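Local coordinates for beta-glucosidase (Pseudoalteromonas sp., PDB 3F95), which probably acts as an exo-1,3/1,4-beta-glucanase in its full-length form, of which this chain is the extra C-terminal beta-sandwich domain, at residues A[122-125]-A[126-129]; A[172-175]-A[176-180]. All coordinates share one frame; numbering follows the deposited sequence. Where two conformers were deposited one is given.

Overall arrangement
Both contacts are local and lie at the edge of one mixed sheet of the beta-sandwich, in the extra C-terminal domain of the glucanase. Interaction 1 comes first along the chain, on helix 123-126 and the turn that leads into strand 132-137. Interaction 2 follows after strand 161-171, where a turn leads into strand 179-180, which pairs in parallel with that same strand 132-137. Their centres are about 17 Å apart, and they touch where Leu125 CD2 packs on Ile179 CG2 at 3.9 Å. The helical turn and the last strand therefore meet beside strand 132-137, which joins the two contacts within the fold.

Interaction 1 (A[122-125]-A[126-129]); sequences FSQL and MADK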
loop_
_atom_site.group_PDB
_atom_site.type_symbol
_atom_site.label_atom_id
_atom_site.label_comp_id
_atom_site.label_asym_id
_atom_site.label_seq_id
_atom_site.Cartn_x
_atom_site.Cartn_y
_atom_site.Cartn_z
ATOM N N PHE A 122 5.473 10.420 -8.383
ATOM C CA PHE A 122 5.304 9.402 -9.432
ATOM C C PHE A 122 3.976 9.493 -10.170
ATOM O O PHE A 122 3.565 8.528 -10.823
ATOM C CB PHE A 122 5.569 7.964 -8.900
ATOM C CG PHE A 122 4.582 7.492 -7.817
ATOM C CD1 PHE A 122 3.692 6.455 -8.085
ATOM C CD2 PHE A 122 4.581 8.073 -6.544
ATOM C CE1 PHE A 122 2.788 5.982 -7.089
ATOM C CE2 PHE A 122 3.677 7.638 -5.553
ATOM C CZ PHE A 122 2.792 6.585 -5.832
ATOM N N SER A 123 3.318 10.644 -10.086
ATOM C CA SER A 123 1.966 10.779 -10.655
ATOM C C SER A 123 1.973 10.640 -12.182
ATOM O O SER A 123 1.067 10.043 -12.752
ATOM C CB SER A 123 1.297 12.090 -10.235
ATOM O OG SER A 123 2.094 13.187 -10.651
ATOM N N GLN A 124 3.015 11.161 -12.839
ATOM C CA GLN A 124 3.032 11.125 -14.296
ATOM C C GLN A 124 3.139 9.701 -14.792
ATOM O O GLN A 124 2.412 9.315 -15.684
ATOM C CB GLN A 124 4.102 12.043 -14.883
ATOM C CG GLN A 124 3.707 13.516 -14.841
ATOM C CD GLN A 124 2.697 13.909 -15.924
ATOM O OE1 GLN A 124 1.510 13.547 -15.866
ATOM N NE2 GLN A 124 3.171 14.665 -16.925
ATOM N N LEU A 125 4.010 8.902 -14.186
ATOM C CA LEU A 125 4.137 7.519 -14.635
ATOM C C LEU A 125 2.868 6.672 -14.402
ATOM O O LEU A 125 2.666 5.659 -15.075
ATOM C CB LEU A 125 5.393 6.873 -14.049
ATOM C CG LEU A 125 5.602 6.627 -12.564
ATOM C CD1 LEU A 125 5.053 5.248 -12.162
ATOM C CD2 LEU A 125 7.095 6.715 -12.270
ATOM N N MET A 126 2.019 7.107 -13.462
ATOM C CA MET A 126 0.737 6.462 -13.179
ATOM C C MET A 126 -0.465 7.026 -13.981
ATOM O O MET A 126 -1.580 6.492 -13.923
ATOM C CB MET A 126 0.426 6.585 -11.675
ATOM C CG MET A 126 1.496 5.959 -10.740
ATOM S SD MET A 126 1.844 4.214 -11.042
ATOM C CE MET A 126 0.354 3.423 -10.436
ATOM N N ALA A 127 -0.238 8.114 -14.719
ATOM C CA ALA A 127 -1.321 8.947 -15.246
ATOM C C ALA A 127 -2.123 8.264 -16.347
ATOM O O ALA A 127 -3.239 8.703 -16.674
ATOM C CB ALA A 127 -0.760 10.296 -15.754
ATOM N N ASP A 128 -1.576 7.185 -16.907
ATOM C CA ASP A 128 -2.321 6.394 -17.891
ATOM C C ASP A 128 -3.483 5.584 -17.264
ATOM O O ASP A 128 -4.258 4.966 -17.992
ATOM C CB ASP A 128 -1.403 5.478 -18.719
ATOM C CG ASP A 128 -0.667 4.441 -17.880
ATOM O OD1 ASP A 128 -0.981 4.291 -16.679
ATOM O OD2 ASP A 128 0.240 3.759 -18.433
ATOM N N LYS A 129 -3.594 5.619 -15.932
ATOM C CA LYS A 129 -4.627 4.879 -15.187
ATOM C C LYS A 129 -4.567 3.375 -15.464
ATOM O O LYS A 129 -5.576 2.671 -15.363
ATOM C CB LYS A 129 -6.036 5.430 -15.480
ATOM C CG LYS A 129 -6.194 6.911 -15.144
ATOM C CD LYS A 129 -7.607 7.400 -15.392
ATOM C CE LYS A 129 -7.757 8.870 -15.018
ATOM N NZ LYS A 129 -6.995 9.746 -15.966
HETATM O O HOH W 1 1.172 7.571 -17.743
#
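The N-H of Met126 is shared between two weak bonds, to Phe122 O and Ser123 O, in a short helical turn that runs on into a type I beta turn from Met126 to Lys129. The contact is a Met-aromatic pair four residues apart, from Phe122 just before the short helix 123-126 to Met126 in it, within the galactose-binding-like beta-sandwich. The sulfur SD of Met126 sits at the edge of the Phe122 ring, 5.4 Å from its centroid and 83° off the ring normal. The ring is met first by the methylene behind the sulfur, Met126 CG lying 3.5 Å from Phe122 CD1. With chi1 at 64°, the phenyl group is held over its own backbone, flanked by N and C, and reaches the methionine from there. Bends at chi2 and chi3 fold the methionine compactly, and from the flank Leu125 CD1 reaches its SD at 3.6 Å, the two side chains pointing the same way. Toward the sheet, the buried Met126 side chain packs on Met92 and Ile94 of strand 87-94 and on Leu134 of strand 132-137, which also touches Phe122 and Leu125. Were Met126 replaced by alanine, a gap would probably open between the helix and these strands, and the Phe122 edge and Leu125 CD1 would lose their sulfur neighbour. On the outer side, Asp128 OD1 accepts hydrogen bonds from Ser130 N and His132 NE2, tying the beta turn to the start of the next strand. The carbonyl of Gln124 has two donors. Ala127 N binds Gln124 O at 3.1 Å in a fairly straight bond (163°). The other is a water that donates to Gln124 O and takes a weak bond from Asp128 N.

Interaction 2 (A[172-175]-A[176-180]); sequences IKPS and DDSIS
Ser178 folds back onto Ser175 across a type I beta turn, and its short side chain carries much of the contact. Its CB points toward the preceding segment and lies 3.3 Å from Ser175 OG. From there the hydroxyl turns inward: a chi1 of 73° swings Ser178 OG back above its own main chain and brings it within 2.7 Å of Ser175 O as a hydrogen-bond donor. The approach is only 16° out of the carbonyl plane. On its other contact the same OG meets the pyrrolidine ring of Pro174, at 3.3 Å from Pro174 CB. Ser175 O is gripped a second time by the turn's own backbone bond from Ser178 N, 3.2 Å long. One acceptor thus takes two donors of a single residue, which restrains both the turn and the serine rotamer. At the exposed outer side, Lys173 NZ and Asp176 OD1 remain 4.9 Å apart, not in contact, though their opposite charges may attract weakly. The turn links strand 161-171 to strand 179-180: Ser175 N bonds Glu89 OE1 of strand 87-94, Pro174 and Ser178 rest on Ala135, and Ile179 pairs through its backbone with Thr133 and Ala135 of the parallel strand 132-137.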
loop_
_atom_site.group_PDB
_atom_site.type_symbol
_atom_site.label_atom_id
_atom_site.label_comp_id
_atom_site.label_asym_id
_atom_site.label_seq_id
_atom_site.Cartn_x
_atom_site.Cartn_y
_atom_site.Cartn_z
ATOM N N ILE A 172 14.245 -8.885 -2.556
ATOM C CA ILE A 172 15.630 -8.421 -2.560
ATOM C C ILE A 172 15.997 -7.929 -3.944
ATOM O O ILE A 172 16.970 -7.195 -4.094
ATOM C CB ILE A 172 16.643 -9.476 -2.032
ATOM C CG1 ILE A 172 16.637 -10.738 -2.899
ATOM C CG2 ILE A 172 16.322 -9.784 -0.586
ATOM C CD1 ILE A 172 17.671 -11.775 -2.503
ATOM N N LYS A 173 15.205 -8.352 -4.933
ATOM C CA LYS A 173 15.338 -7.876 -6.309
ATOM C C LYS A 173 13.995 -7.606 -7.000
ATOM O O LYS A 173 13.163 -8.526 -7.166
ATOM C CB LYS A 173 16.185 -8.834 -7.172
ATOM C CG LYS A 173 15.583 -10.208 -7.413
ATOM C CD LYS A 173 15.641 -10.560 -8.899
ATOM C CE LYS A 173 17.057 -10.475 -9.433
ATOM N NZ LYS A 173 17.133 -10.430 -10.938
ATOM N N PRO A 174 13.817 -6.354 -7.447
ATOM C CA PRO A 174 12.672 -5.871 -8.203
ATOM C C PRO A 174 12.449 -6.702 -9.471
ATOM O O PRO A 174 13.419 -7.078 -10.156
ATOM C CB PRO A 174 13.064 -4.432 -8.553
ATOM C CG PRO A 174 14.515 -4.320 -8.312
ATOM C CD PRO A 174 14.814 -5.293 -7.230
ATOM N N SER A 175 11.189 -7.010 -9.762
ATOM C CA SER A 175 10.848 -7.768 -10.964
ATOM C C SER A 175 11.378 -7.018 -12.185
ATOM O O SER A 175 11.624 -5.813 -12.121
ATOM C CB SER A 175 9.337 -7.938 -11.085
ATOM O OG SER A 175 8.724 -6.698 -11.390
ATOM N N ASP A 176 11.540 -7.734 -13.294
ATOM C CA ASP A 176 12.028 -7.115 -14.527
ATOM C C ASP A 176 11.170 -5.949 -15.004
ATOM O O ASP A 176 11.699 -4.905 -15.391
ATOM C CB ASP A 176 12.142 -8.161 -15.649
ATOM C CG ASP A 176 13.308 -9.112 -15.449
ATOM O OD1 ASP A 176 14.068 -8.954 -14.459
ATOM O OD2 ASP A 176 13.458 -10.023 -16.301
ATOM N N ASP A 177 9.852 -6.098 -14.968
ATOM C CA ASP A 177 9.077 -5.007 -15.565
ATOM C C ASP A 177 8.707 -3.910 -14.559
ATOM O O ASP A 177 7.931 -3.001 -14.860
ATOM C CB ASP A 177 7.899 -5.525 -16.401
ATOM C CG ASP A 177 8.320 -5.937 -17.815
ATOM O OD1 ASP A 177 7.419 -6.226 -18.631
ATOM O OD2 ASP A 177 9.542 -5.971 -18.122
ATOM N N SER A 178 9.360 -3.946 -13.403
ATOM C CA SER A 178 9.086 -2.966 -12.351
ATOM C C SER A 178 9.680 -1.581 -12.614
ATOM O O SER A 178 10.695 -1.436 -13.309
ATOM C CB SER A 178 9.545 -3.494 -10.996
ATOM O OG SER A 178 10.957 -3.476 -10.890
ATOM N N ILE A 179 9.021 -0.576 -12.050
ATOM C CA ILE A 179 9.476 0.805 -12.046
ATOM C C ILE A 179 9.895 1.127 -10.610
ATOM O O ILE A 179 9.089 0.993 -9.685
ATOM C CB ILE A 179 8.332 1.736 -12.498
ATOM C CG1 ILE A 179 7.761 1.272 -13.856
ATOM C CG2 ILE A 179 8.768 3.231 -12.495
ATOM C CD1 ILE A 179 6.493 2.061 -14.301
ATOM N N SER A 180 11.159 1.507 -10.418
ATOM C CA SER A 180 11.666 1.801 -9.089
ATOM C C SER A 180 11.334 3.238 -8.661
ATOM O O SER A 180 11.687 4.217 -9.352
ATOM C CB SER A 180 13.174 1.504 -9.011
ATOM O OG SER A 180 13.697 1.797 -7.718
#